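Local atomic coordinates of diacylglycerol O-acyltransferase (Marinobacter hydrocarbonoclasticus, PDB entry 6CHJ), a protein that probably transfers acyl groups from acyl-CoA to diacylglycerol or, as a wax ester synthase, to fatty alcohols, releasing CoA. Residues P227-N232 and T276-Q281; L408-T413 and R430-L435; K287-F292 and L315-Q320; A272-Y277 and Q436-Y441; K234-R239 and I426-T431. One frame throughout, in Å; residues are numbered along the deposited sequence.

Contact 1 (P227-N232 and T276-Q281); sequences PRCMLN and TYLMNQ
The two segments exchange no hydrogen bond; bonds within 227-232 shape the loop that meets the helix. Residues Cys-229 to Asn-232 form a type I beta turn, closed by the bond from Asn-232 N to Cys-229 O, and Leu-231 N also points almost straight at the thiol, 3.6 Å from Cys-229 SG with an N-H...S angle of 162°. The thiol reaches that donor because SG lies anti to its own backbone N (chi1 -176°).

Apolar packing joins loop to helix. Leu-278 sets one methyl against each sulfur residue: its CD1 lies 4.0 Å from Cys-229 SG, and its CD2 lies 3.6 Å from Met-230 SD as the two side chains slide past each other in opposite directions. An alanine in place of Cys-229 would remove the sulfur and so would probably loosen both the hold on Leu-231 N and the packing against Leu-278 CD1.

A Met-aromatic contact adds to this: Met-230 SD approaches Tyr-277 CE2 obliquely at 4.0 Å. A bend at chi3 (-83°), about the CG-SD bond, brings CE to 3.2 Å from Gln-281 OE1 where the two chains cross at about a right angle.

The loop leads toward strand 239-247 and packs against the side of the last turn of helix 262-280. Leu-231 pairs by backbone with Ala-409, just ahead of strand 410-417, while Thr-276 packs on helix 437-453.

Contact 2 (L408-T413 and R430-L435); sequences LALNMT and RTLPSL
Pro-433 O is gripped by one strong hydrogen bond, donated by the hydroxyl of Tyr-277 on helix 262-280. This carbonyl belongs to the central peptide of a type II beta turn running from Leu-432 to Leu-435, with Ser-434 at the position of positive phi (71°), and the turn presents the oxygen to its donor.

Residues 430-435 meet residues 408-413 through packing alone, mostly of aliphatic groups. Leu-432 CD1 is the hub. With CG anti to the carbonyl carbon (chi1 -72°), Leu-432 sends this methyl to 3.5 Å from Leu-410 CB, the two side chains crossing at about a right angle, and to 4.0 Å from Ala-409 CB. The same alanine methyl lies 3.3 Å from Thr-431 OG1, which takes the crowded position between the backbone N and the carbonyl carbon.

Strands 410-417 and 420-428 form an antiparallel hairpin in the mixed sheet of the C-terminal half, and the chain leaving the second strand curls back through residues 430-435 over the start of the first, before entering helix 437-453. Leu-410 faces this curl, its CG anti to the backbone N (chi1 -179°), so that its CD1 comes obliquely to 3.9 Å from Leu-435 CD1. All five touching residues are buried. Leu-410 also packs on Leu-274 of helix 262-280, whereas Leu-435 continues onto Arg-240 and Ala-242 of strand 239-247.

Contact 3 (K287-F292 and L315-Q320); sequences KPLVAF and LHTDVQ
The tight part of this contact is centred on Leu-289, whose backbone is bonded at both ends to the other segment. Leu-289 N donates to the hydroxyl of Thr-317, 2.8 Å from OG1 with an N-H...O angle of 158°. Thr-317 offers that oxygen from the crowded position between its backbone N and carbonyl carbon (chi1 52°), which also brings OG1 to 3.6 Å from Leu-289 CD1. On the carbonyl side, Leu-289 O receives Leu-315 N at 2.7 Å, with the donor lying in the carbonyl plane. Next to this bond Leu-315 reaches along the neighbouring strand, and its CD1 lies 3.7 Å from Ala-291 CB.

The backbone bond between Leu-315 N and Leu-289 O prolongs the antiparallel pairing of strands 290-294 and 310-314, the latter at the margin of a six-stranded mixed sheet, and the Thr-317 hydroxyl takes the next N-H, that of Leu-289. The pairing ends where His-316 adopts a positive phi (59°) and opens a type I beta turn that closes with Val-319 N bonded to His-316 O. Helix 262-280 covers the apolar side, where Leu-315 meets Leu-274 and Leu-289 meets Leu-278.

Toward solvent the fit is looser and made of van der Waals contacts. Pro-288 CB rests 3.6 Å from His-316 CA, and Asp-318, exposed, lies side by side with the proline ring, its OD2 3.6 Å from Pro-288 CB. Lys-287, also exposed, has its CB turned away from the other segment.

Contact 4 (A272-Y277 and Q436-Y441); sequences AALRTY and QRMLDY
Tyr-441 buries more surface than any other residue of this helix-helix contact, and its side chain meets helix 262-280 from CB to the ring. Its CB sits 3.6 Å from Ala-273 CA, a closeness that the small alanine permits. CG, placed anti to the carbonyl carbon (chi1 -59°), then lies 3.8 Å from Thr-276 CB. From there the ring spreads along the helix: CD1 and CE1 run beneath the threonine methyl, while CD2 and CE2 follow the backbone of Tyr-277, with CE2 3.7 Å from Tyr-277 CA. Thr-276 CG2 stands over the centre of the face in a CH-pi contact, 3.8 Å from the Tyr-441 ring centroid and 11° off the normal. The opposite face is covered toward its rim by Arg-437 O, 3.3 Å above the plane, so the ring is clamped between the two helices. Its hydroxyl end rests against Asn-280.

A water ties the backbone of the same residue to the neighbouring helix, donating to Tyr-441 O at 2.6 Å while also bonding Thr-276 OG1. Met-438 fills the inner side: its CG packs on Tyr-277 CD1, its sulfur forms an oblique Met-aromatic contact with that ring, and the bend at chi3 carries CE to 3.5 Å from Ala-273 CB.

The short helical segments 272-277 and 437-441 approach to 8.4 Å between axes, their directions 123° apart. Beneath them lies strand 410-417, where Met-438 touches Leu-410 and Met-412, while Leu-439 faces strand 239-247.

Contact 5 (K234-R239 and I426-T431); sequences KITGSR and IGCRRT
Ser-238 O collects two donors, both from above its carbonyl plane: Arg-429 N at 2.9 Å, with its N-H nearly in line, and Arg-239 NH1. The same NH1 makes its better bond to Thr-236 O, 2.8 Å away at 173°, on a carbonyl lone pair and within the guanidinium plane. Arg-239 folds back to do so, bent at chi2 (-64°), and its NH2 bonds Gln-18 O. A leucine in place of Arg-239 would lose these guanidinium bonds and would probably leave the loop at residues 236-238 less firmly held.

Cys-428 SG accepts two longer bonds, one from Thr-236 N at 3.5 Å and one from Thr-431 N within its own segment. Hydroxyls Thr-236 OG1 and Ser-238 OG pair at 3.1 Å.

Packing surrounds this network. Thr-236 CG2 sits 3.2 Å above the Arg-430 guanidinium plane, toward its rim, with NH1 nearest. Ile-235 CB meets Cys-428 CB at 3.8 Å, and Arg-239 CB meets Ile-426 CD1 at 3.9 Å. Outside, Arg-429 NE forms a salt bridge with Asp-77 of the second subunit.

Arg-239 and Cys-428 are an antiparallel, non-hydrogen-bonded pair, the first rung where strand 239-247 joins strand 420-428 at the margin of a mixed beta sheet.

Contacts 2, 4 and 5 are buried, whereas contacts 1 and 3 are only partly so and lie farther from the centre of the chain. Helix 262-280 serves both contact 1 and contact 4, which share Thr-276 and Tyr-277; contacts 2, 3 and 5 reach one sheet, contact 3 at the opposite margin from contact 5, their centres about 22 Å apart. Contacts 2 and 5 share Arg-430 and Thr-431, with centres about 6 Å apart. Chemistry follows place: methyl packing dominates contact 2, sulfur and aromatic groups contacts 1 and 4, and hydrogen bonds between the segments contacts 3 and 5, where strand pairings end or begin. Contact 5 also borders the second subunit.

Contact 1 (P227-N232 and T276-Q281)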
# COMPACT_ATOMS: atom_id res chain seq x y z
N PRO B 227 16.55 25.55 -13.39
CA PRO B 227 17.25 25.83 -12.13
C PRO B 227 17.13 24.72 -11.10
O PRO B 227 16.18 23.94 -11.06
CB PRO B 227 16.55 27.10 -11.62
CG PRO B 227 15.16 26.99 -12.19
CD PRO B 227 15.30 26.33 -13.54
N ARG B 228 18.12 24.68 -10.21
CA ARG B 228 17.96 23.90 -9.01
C ARG B 228 16.71 24.38 -8.28
O ARG B 228 16.45 25.58 -8.18
CB ARG B 228 19.20 24.01 -8.13
CG ARG B 228 20.33 23.04 -8.56
CD ARG B 228 21.46 22.94 -7.54
NE ARG B 228 21.88 21.56 -7.31
CZ ARG B 228 23.13 21.10 -7.47
NH1 ARG B 228 24.09 21.92 -7.87
NH2 ARG B 228 23.41 19.82 -7.23
N CYS B 229 15.91 23.43 -7.81
CA CYS B 229 14.58 23.73 -7.28
C CYS B 229 14.18 22.66 -6.28
O CYS B 229 14.58 21.50 -6.39
CB CYS B 229 13.54 23.79 -8.40
SG CYS B 229 11.90 24.25 -7.83
N MET B 230 13.36 23.07 -5.31
CA MET B 230 12.89 22.15 -4.28
C MET B 230 12.05 21.01 -4.87
O MET B 230 12.01 19.92 -4.29
CB MET B 230 12.13 22.93 -3.21
CG MET B 230 10.63 22.92 -3.36
SD MET B 230 9.72 23.89 -2.12
CE MET B 230 9.59 22.78 -0.73
N LEU B 231 11.38 21.23 -6.01
CA LEU B 231 10.70 20.12 -6.69
C LEU B 231 11.67 19.03 -7.17
O LEU B 231 11.22 17.94 -7.53
CB LEU B 231 9.91 20.62 -7.90
CG LEU B 231 8.98 21.84 -7.73
CD1 LEU B 231 8.25 22.16 -9.01
CD2 LEU B 231 7.96 21.62 -6.63
N ASN B 232 12.97 19.28 -7.19
CA ASN B 232 13.83 18.40 -7.96
C ASN B 232 14.89 17.74 -7.09
O ASN B 232 16.09 17.93 -7.27
CB ASN B 232 14.42 19.20 -9.14
CG ASN B 232 13.33 19.84 -9.99
OD1 ASN B 232 13.16 21.07 -10.00
ND2 ASN B 232 12.58 19.02 -10.71
N THR B 276 3.44 31.00 -6.54
CA THR B 276 2.97 31.26 -5.18
C THR B 276 3.47 30.20 -4.22
O THR B 276 3.92 30.53 -3.10
CB THR B 276 1.44 31.31 -5.15
OG1 THR B 276 0.94 32.05 -6.27
CG2 THR B 276 0.95 31.98 -3.86
N TYR B 277 3.43 28.92 -4.63
CA TYR B 277 3.83 27.85 -3.72
C TYR B 277 5.30 27.99 -3.32
O TYR B 277 5.65 27.83 -2.15
CB TYR B 277 3.56 26.48 -4.34
CG TYR B 277 3.99 25.37 -3.43
CD1 TYR B 277 3.12 24.83 -2.49
CD2 TYR B 277 5.30 24.89 -3.46
CE1 TYR B 277 3.51 23.82 -1.62
CE2 TYR B 277 5.71 23.88 -2.59
CZ TYR B 277 4.81 23.36 -1.68
OH TYR B 277 5.22 22.37 -0.82
N LEU B 278 6.18 28.29 -4.29
CA LEU B 278 7.61 28.33 -3.97
C LEU B 278 7.99 29.60 -3.23
O LEU B 278 8.90 29.59 -2.39
CB LEU B 278 8.43 28.19 -5.25
CG LEU B 278 8.36 26.80 -5.88
CD1 LEU B 278 8.82 26.82 -7.33
CD2 LEU B 278 9.18 25.83 -5.06
N MET B 279 7.32 30.72 -3.51
CA MET B 279 7.52 31.89 -2.68
C MET B 279 7.13 31.59 -1.25
O MET B 279 7.93 31.76 -0.32
CB MET B 279 6.73 33.08 -3.23
CG MET B 279 7.29 33.59 -4.54
SD MET B 279 6.47 35.10 -5.04
CE MET B 279 4.84 34.50 -5.50
N ASN B 280 5.91 31.06 -1.06
CA ASN B 280 5.44 30.71 0.26
C ASN B 280 6.42 29.80 1.00
O ASN B 280 6.49 29.85 2.23
CB ASN B 280 4.06 30.06 0.16
CG ASN B 280 2.93 31.08 0.20
OD1 ASN B 280 2.32 31.29 1.24
ND2 ASN B 280 2.64 31.70 -0.94
N GLN B 281 7.18 28.97 0.28
CA GLN B 281 8.23 28.17 0.92
C GLN B 281 9.57 28.89 1.01
O GLN B 281 10.55 28.28 1.46
CB GLN B 281 8.44 26.84 0.17
CG GLN B 281 7.32 25.84 0.36
CD GLN B 281 7.48 25.05 1.65
OE1 GLN B 281 8.48 24.35 1.85
NE2 GLN B 281 6.50 25.17 2.53

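Contact 2 (L408-T413 and R430-L435)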
# COMPACT_ATOMS: atom_id res chain seq x y z
N LEU B 408 11.68 14.51 -9.64
CA LEU B 408 10.42 15.10 -10.12
C LEU B 408 9.36 14.87 -9.03
O LEU B 408 8.44 14.07 -9.17
CB LEU B 408 9.96 14.51 -11.47
CG LEU B 408 10.84 14.83 -12.67
CD1 LEU B 408 10.55 13.89 -13.86
CD2 LEU B 408 10.68 16.30 -13.06
N ALA B 409 9.46 15.63 -7.93
CA ALA B 409 8.55 15.42 -6.81
C ALA B 409 7.09 15.67 -7.20
O ALA B 409 6.19 15.05 -6.62
CB ALA B 409 8.94 16.31 -5.63
N LEU B 410 6.84 16.54 -8.19
CA LEU B 410 5.50 17.00 -8.52
C LEU B 410 5.17 16.68 -9.97
O LEU B 410 5.98 16.92 -10.87
CB LEU B 410 5.37 18.51 -8.29
CG LEU B 410 4.02 19.20 -8.55
CD1 LEU B 410 2.87 18.69 -7.67
CD2 LEU B 410 4.16 20.70 -8.35
N ASN B 411 3.98 16.12 -10.19
CA ASN B 411 3.50 15.86 -11.53
C ASN B 411 2.10 16.45 -11.66
O ASN B 411 1.19 16.07 -10.91
CB ASN B 411 3.49 14.36 -11.84
CG ASN B 411 3.26 14.08 -13.30
OD1 ASN B 411 2.27 14.52 -13.87
ND2 ASN B 411 4.19 13.36 -13.92
N MET B 412 1.94 17.39 -12.58
CA MET B 412 0.68 18.08 -12.78
C MET B 412 0.02 17.48 -14.01
O MET B 412 0.59 17.51 -15.10
CB MET B 412 0.88 19.58 -12.96
CG MET B 412 1.50 20.29 -11.75
SD MET B 412 1.80 22.05 -12.05
CE MET B 412 0.42 22.83 -11.23
N THR B 413 -1.17 16.92 -13.83
CA THR B 413 -1.85 16.30 -14.95
C THR B 413 -3.25 16.87 -15.11
O THR B 413 -3.98 17.05 -14.13
CB THR B 413 -1.91 14.81 -14.81
OG1 THR B 413 -2.17 14.49 -13.43
CG2 THR B 413 -0.58 14.20 -15.23
N ARG B 430 6.60 14.39 1.53
CA ARG B 430 7.64 15.03 2.33
C ARG B 430 8.22 16.26 1.66
O ARG B 430 8.37 17.31 2.29
CB ARG B 430 8.77 14.06 2.66
CG ARG B 430 9.92 14.78 3.35
CD ARG B 430 11.22 14.03 3.27
NE ARG B 430 11.80 14.03 1.93
CZ ARG B 430 12.71 13.15 1.51
NH1 ARG B 430 13.13 12.19 2.33
NH2 ARG B 430 13.21 13.22 0.27
N THR B 431 8.59 16.16 0.38
CA THR B 431 9.32 17.28 -0.18
C THR B 431 8.39 18.44 -0.54
O THR B 431 8.86 19.56 -0.71
CB THR B 431 10.17 16.83 -1.38
OG1 THR B 431 9.34 16.27 -2.38
CG2 THR B 431 11.16 15.74 -0.95
N LEU B 432 7.08 18.20 -0.60
CA LEU B 432 6.12 19.23 -0.98
C LEU B 432 5.06 19.40 0.11
O LEU B 432 3.89 19.06 -0.09
CB LEU B 432 5.47 18.89 -2.33
CG LEU B 432 6.47 19.09 -3.46
CD1 LEU B 432 5.89 18.70 -4.80
CD2 LEU B 432 6.92 20.54 -3.47
N PRO B 433 5.45 19.95 1.26
CA PRO B 433 4.49 20.16 2.34
C PRO B 433 3.35 21.08 1.92
O PRO B 433 3.57 22.12 1.30
CB PRO B 433 5.34 20.79 3.45
CG PRO B 433 6.49 21.42 2.73
CD PRO B 433 6.79 20.45 1.63
N SER B 434 2.13 20.68 2.27
CA SER B 434 0.92 21.49 2.12
C SER B 434 0.52 21.63 0.65
O SER B 434 -0.01 22.66 0.23
CB SER B 434 1.08 22.86 2.79
OG SER B 434 1.36 22.69 4.17
N LEU B 435 0.72 20.56 -0.11
CA LEU B 435 0.54 20.61 -1.55
C LEU B 435 -0.90 20.95 -1.93
O LEU B 435 -1.13 21.46 -3.04
CB LEU B 435 0.96 19.25 -2.14
CG LEU B 435 0.89 18.93 -3.63
CD1 LEU B 435 1.91 17.85 -3.98
CD2 LEU B 435 -0.48 18.42 -3.98

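Contact 3 (K287-F292 and L315-Q320)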
# COMPACT_ATOMS: atom_id res chain seq x y z
N LYS B 287 16.07 32.09 -11.56
CA LYS B 287 15.67 31.73 -12.91
C LYS B 287 14.26 31.13 -12.90
O LYS B 287 13.86 30.46 -11.94
CB LYS B 287 16.66 30.73 -13.51
CG LYS B 287 17.94 31.39 -14.06
CD LYS B 287 19.01 30.36 -14.40
CE LYS B 287 19.13 30.15 -15.91
NZ LYS B 287 20.17 29.11 -16.25
N PRO B 288 13.49 31.36 -13.96
CA PRO B 288 12.14 30.82 -14.01
C PRO B 288 12.14 29.30 -14.08
O PRO B 288 13.12 28.66 -14.50
CB PRO B 288 11.56 31.43 -15.29
CG PRO B 288 12.74 31.70 -16.15
CD PRO B 288 13.86 32.07 -15.20
N LEU B 289 11.02 28.71 -13.66
CA LEU B 289 10.85 27.27 -13.80
C LEU B 289 10.59 26.89 -15.25
O LEU B 289 10.02 27.68 -16.02
CB LEU B 289 9.71 26.78 -12.92
CG LEU B 289 10.08 26.21 -11.56
CD1 LEU B 289 10.70 27.26 -10.70
CD2 LEU B 289 8.81 25.66 -10.90
N VAL B 290 10.99 25.67 -15.62
CA VAL B 290 10.74 25.12 -16.95
C VAL B 290 9.88 23.87 -16.81
O VAL B 290 10.11 23.05 -15.91
CB VAL B 290 12.06 24.80 -17.67
CG1 VAL B 290 11.80 24.05 -18.98
CG2 VAL B 290 12.84 26.08 -17.90
N ALA B 291 8.91 23.72 -17.72
CA ALA B 291 7.94 22.63 -17.68
C ALA B 291 8.08 21.73 -18.91
O ALA B 291 8.17 22.21 -20.04
CB ALA B 291 6.51 23.16 -17.63
N PHE B 292 8.04 20.42 -18.67
CA PHE B 292 7.93 19.42 -19.73
C PHE B 292 6.47 19.31 -20.15
O PHE B 292 5.62 18.85 -19.37
CB PHE B 292 8.48 18.09 -19.20
CG PHE B 292 8.40 16.93 -20.19
CD1 PHE B 292 9.56 16.32 -20.64
CD2 PHE B 292 7.18 16.42 -20.62
CE1 PHE B 292 9.50 15.25 -21.51
CE2 PHE B 292 7.12 15.36 -21.50
CZ PHE B 292 8.27 14.77 -21.95
N LEU B 315 8.02 28.53 -17.68
CA LEU B 315 6.83 28.96 -16.96
C LEU B 315 6.90 30.42 -16.52
O LEU B 315 5.86 30.97 -16.13
CB LEU B 315 6.59 28.04 -15.76
CG LEU B 315 6.16 26.63 -16.20
CD1 LEU B 315 5.85 25.73 -15.03
CD2 LEU B 315 4.99 26.69 -17.14
N HIS B 316 8.08 31.05 -16.59
CA HIS B 316 8.25 32.48 -16.28
C HIS B 316 7.80 32.80 -14.86
O HIS B 316 7.10 33.77 -14.62
CB HIS B 316 7.48 33.37 -17.26
CG HIS B 316 8.02 33.32 -18.65
ND1 HIS B 316 7.34 32.72 -19.69
CD2 HIS B 316 9.18 33.79 -19.18
CE1 HIS B 316 8.06 32.82 -20.79
NE2 HIS B 316 9.18 33.46 -20.51
N THR B 317 8.22 31.96 -13.91
CA THR B 317 7.89 32.18 -12.51
C THR B 317 8.68 33.32 -11.89
O THR B 317 8.49 33.60 -10.71
CB THR B 317 8.12 30.88 -11.74
OG1 THR B 317 9.45 30.39 -12.01
CG2 THR B 317 7.10 29.87 -12.20
N ASP B 318 9.54 33.97 -12.66
CA ASP B 318 10.24 35.18 -12.22
C ASP B 318 9.47 36.45 -12.55
O ASP B 318 9.91 37.54 -12.17
CB ASP B 318 11.62 35.23 -12.88
CG ASP B 318 11.53 35.47 -14.38
OD1 ASP B 318 12.35 36.25 -14.91
OD2 ASP B 318 10.64 34.89 -15.02
N VAL B 319 8.34 36.34 -13.25
CA VAL B 319 7.52 37.48 -13.66
C VAL B 319 6.42 37.68 -12.63
O VAL B 319 5.80 36.71 -12.18
CB VAL B 319 6.94 37.24 -15.07
CG1 VAL B 319 6.10 38.43 -15.53
CG2 VAL B 319 8.05 36.89 -16.08
N GLN B 320 6.14 38.94 -12.28
CA GLN B 320 5.21 39.23 -11.19
C GLN B 320 3.78 39.49 -11.65
O GLN B 320 2.83 38.95 -11.08
CB GLN B 320 5.70 40.42 -10.36
CG GLN B 320 4.98 40.51 -9.04
CD GLN B 320 5.58 41.52 -8.10
OE1 GLN B 320 6.75 41.89 -8.25
NE2 GLN B 320 4.80 41.99 -7.13

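Contact 4 (A272-Y277 and Q436-Y441)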
# COMPACT_ATOMS: atom_id res chain seq x y z
N ALA B 272 1.41 30.33 -12.25
CA ALA B 272 1.07 31.16 -11.09
C ALA B 272 1.08 30.33 -9.81
O ALA B 272 1.75 30.69 -8.83
CB ALA B 272 -0.30 31.83 -11.29
N ALA B 273 0.36 29.20 -9.80
CA ALA B 273 0.31 28.35 -8.61
C ALA B 273 1.70 27.94 -8.17
O ALA B 273 2.03 27.99 -6.97
CB ALA B 273 -0.57 27.12 -8.86
N LEU B 274 2.55 27.53 -9.12
CA LEU B 274 3.90 27.11 -8.76
C LEU B 274 4.68 28.26 -8.16
O LEU B 274 5.46 28.08 -7.22
CB LEU B 274 4.64 26.56 -9.98
CG LEU B 274 4.35 25.12 -10.41
CD1 LEU B 274 4.85 24.89 -11.82
CD2 LEU B 274 4.96 24.11 -9.42
N ARG B 275 4.49 29.46 -8.72
CA ARG B 275 5.16 30.65 -8.22
C ARG B 275 4.75 30.94 -6.79
O ARG B 275 5.60 31.08 -5.90
CB ARG B 275 4.85 31.83 -9.15
CG ARG B 275 5.49 33.14 -8.74
CD ARG B 275 5.08 34.27 -9.67
NE ARG B 275 5.15 35.55 -8.98
CZ ARG B 275 6.27 36.22 -8.75
NH1 ARG B 275 7.43 35.77 -9.20
NH2 ARG B 275 6.23 37.37 -8.07
N THR B 276 3.44 31.00 -6.54
CA THR B 276 2.97 31.26 -5.18
C THR B 276 3.47 30.20 -4.22
O THR B 276 3.92 30.53 -3.10
CB THR B 276 1.44 31.31 -5.15
OG1 THR B 276 0.94 32.05 -6.27
CG2 THR B 276 0.95 31.98 -3.86
N TYR B 277 3.43 28.92 -4.63
CA TYR B 277 3.83 27.85 -3.72
C TYR B 277 5.30 27.99 -3.32
O TYR B 277 5.65 27.83 -2.15
CB TYR B 277 3.56 26.48 -4.34
CG TYR B 277 3.99 25.37 -3.43
CD1 TYR B 277 3.12 24.83 -2.49
CD2 TYR B 277 5.30 24.89 -3.46
CE1 TYR B 277 3.51 23.82 -1.62
CE2 TYR B 277 5.71 23.88 -2.59
CZ TYR B 277 4.81 23.36 -1.68
OH TYR B 277 5.22 22.37 -0.82
N GLN B 436 -1.87 20.66 -1.05
CA GLN B 436 -3.26 20.97 -1.36
C GLN B 436 -3.46 22.47 -1.54
O GLN B 436 -4.39 22.90 -2.24
CB GLN B 436 -4.20 20.42 -0.27
CG GLN B 436 -5.13 19.28 -0.76
CD GLN B 436 -6.17 18.79 0.29
OE1 GLN B 436 -5.84 18.02 1.20
NE2 GLN B 436 -7.44 19.23 0.14
N ARG B 437 -2.60 23.29 -0.94
CA ARG B 437 -2.77 24.73 -1.07
C ARG B 437 -2.59 25.19 -2.50
O ARG B 437 -3.07 26.28 -2.86
CB ARG B 437 -1.80 25.45 -0.13
CG ARG B 437 -2.48 26.05 1.06
CD ARG B 437 -1.48 26.53 2.07
NE ARG B 437 -1.55 25.71 3.27
CZ ARG B 437 -0.63 25.72 4.24
NH1 ARG B 437 0.43 26.52 4.15
NH2 ARG B 437 -0.79 24.94 5.30
N MET B 438 -1.94 24.38 -3.35
CA MET B 438 -1.78 24.75 -4.75
C MET B 438 -3.11 24.83 -5.49
O MET B 438 -3.17 25.47 -6.54
CB MET B 438 -0.85 23.76 -5.46
CG MET B 438 0.61 24.13 -5.27
SD MET B 438 1.64 23.34 -6.50
CE MET B 438 1.17 24.29 -7.92
N LEU B 439 -4.17 24.19 -4.97
CA LEU B 439 -5.51 24.38 -5.52
C LEU B 439 -5.97 25.82 -5.37
O LEU B 439 -6.53 26.41 -6.30
CB LEU B 439 -6.50 23.43 -4.84
CG LEU B 439 -6.24 21.94 -5.03
CD1 LEU B 439 -7.39 21.11 -4.44
CD2 LEU B 439 -6.02 21.65 -6.51
N ASP B 440 -5.77 26.41 -4.19
CA ASP B 440 -6.10 27.81 -4.02
C ASP B 440 -5.17 28.69 -4.83
O ASP B 440 -5.60 29.73 -5.34
CB ASP B 440 -6.02 28.20 -2.54
CG ASP B 440 -6.78 27.25 -1.65
OD1 ASP B 440 -8.01 27.09 -1.85
OD2 ASP B 440 -6.15 26.66 -0.75
N TYR B 441 -3.91 28.27 -5.00
CA TYR B 441 -2.97 29.07 -5.77
C TYR B 441 -3.29 29.03 -7.26
O TYR B 441 -3.12 30.04 -7.96
CB TYR B 441 -1.54 28.59 -5.52
CG TYR B 441 -1.10 28.65 -4.06
CD1 TYR B 441 -1.80 29.41 -3.13
CD2 TYR B 441 0.02 27.94 -3.63
CE1 TYR B 441 -1.40 29.47 -1.81
CE2 TYR B 441 0.43 27.99 -2.30
CZ TYR B 441 -0.30 28.76 -1.39
OH TYR B 441 0.08 28.81 -0.07
O HOH W 1 -1.25 31.74 -7.43

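Contact 5 (K234-R239 and I426-T431)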
# COMPACT_ATOMS: atom_id res chain seq x y z
N LYS B 234 15.55 14.02 -4.30
CA LYS B 234 15.14 12.65 -4.00
C LYS B 234 13.88 12.66 -3.13
O LYS B 234 13.69 13.52 -2.25
CB LYS B 234 16.27 11.89 -3.30
CG LYS B 234 17.45 11.50 -4.24
CD LYS B 234 18.55 10.69 -3.53
CE LYS B 234 19.30 9.74 -4.50
NZ LYS B 234 18.92 8.28 -4.36
N ILE B 235 13.00 11.69 -3.36
CA ILE B 235 11.66 11.71 -2.78
C ILE B 235 11.45 10.47 -1.92
O ILE B 235 12.22 9.51 -1.96
CB ILE B 235 10.57 11.82 -3.86
CG1 ILE B 235 10.61 10.60 -4.77
CG2 ILE B 235 10.74 13.08 -4.68
CD1 ILE B 235 9.37 10.42 -5.62
N THR B 236 10.40 10.52 -1.12
CA THR B 236 9.85 9.38 -0.42
C THR B 236 8.73 8.75 -1.24
O THR B 236 8.28 9.29 -2.26
CB THR B 236 9.31 9.79 0.94
OG1 THR B 236 8.08 10.50 0.74
CG2 THR B 236 10.30 10.70 1.65
N GLY B 237 8.26 7.60 -0.78
CA GLY B 237 7.16 6.93 -1.43
C GLY B 237 5.77 7.35 -0.98
O GLY B 237 4.78 6.73 -1.41
N SER B 238 5.64 8.36 -0.12
CA SER B 238 4.33 8.81 0.33
C SER B 238 3.86 9.95 -0.56
O SER B 238 4.65 10.79 -1.00
CB SER B 238 4.36 9.26 1.80
OG SER B 238 5.23 10.37 1.98
N ARG B 239 2.56 9.95 -0.85
CA ARG B 239 1.98 10.83 -1.85
C ARG B 239 1.00 11.77 -1.20
O ARG B 239 0.39 11.45 -0.18
CB ARG B 239 1.29 10.02 -2.96
CG ARG B 239 2.26 9.18 -3.79
CD ARG B 239 3.23 10.09 -4.55
NE ARG B 239 4.28 9.34 -5.24
CZ ARG B 239 5.49 9.13 -4.73
NH1 ARG B 239 5.79 9.61 -3.53
NH2 ARG B 239 6.39 8.43 -5.42
N ILE B 426 -0.20 15.40 -8.16
CA ILE B 426 0.30 14.32 -7.31
C ILE B 426 1.75 14.64 -6.94
O ILE B 426 2.55 15.01 -7.81
CB ILE B 426 0.19 12.94 -8.00
CG1 ILE B 426 0.55 11.82 -7.02
CG2 ILE B 426 1.02 12.88 -9.27
CD1 ILE B 426 -0.58 11.43 -6.12
N GLY B 427 2.07 14.53 -5.66
CA GLY B 427 3.38 14.95 -5.20
C GLY B 427 3.88 14.12 -4.04
O GLY B 427 3.10 13.48 -3.31
N CYS B 428 5.21 14.13 -3.88
CA CYS B 428 5.81 13.50 -2.72
C CYS B 428 5.40 14.28 -1.47
O CYS B 428 5.64 15.49 -1.39
CB CYS B 428 7.33 13.44 -2.85
SG CYS B 428 8.16 13.17 -1.26
N ARG B 429 4.76 13.60 -0.52
CA ARG B 429 4.27 14.27 0.68
C ARG B 429 5.38 14.96 1.48
O ARG B 429 5.14 16.02 2.06
CB ARG B 429 3.54 13.28 1.59
CG ARG B 429 3.00 13.91 2.86
CD ARG B 429 2.19 12.94 3.72
NE ARG B 429 1.48 13.67 4.77
CZ ARG B 429 0.23 14.13 4.67
NH1 ARG B 429 -0.49 13.93 3.56
NH2 ARG B 429 -0.30 14.78 5.68
N ARG B 430 6.60 14.39 1.53
CA ARG B 430 7.64 15.03 2.33
C ARG B 430 8.22 16.26 1.66
O ARG B 430 8.37 17.31 2.29
CB ARG B 430 8.77 14.06 2.66
CG ARG B 430 9.92 14.78 3.35
CD ARG B 430 11.22 14.03 3.27
NE ARG B 430 11.80 14.03 1.93
CZ ARG B 430 12.71 13.15 1.51
NH1 ARG B 430 13.13 12.19 2.33
NH2 ARG B 430 13.21 13.22 0.27
N THR B 431 8.59 16.16 0.38
CA THR B 431 9.32 17.28 -0.18
C THR B 431 8.39 18.44 -0.54
O THR B 431 8.86 19.56 -0.71
CB THR B 431 10.17 16.83 -1.38
OG1 THR B 431 9.34 16.27 -2.38
CG2 THR B 431 11.16 15.74 -0.95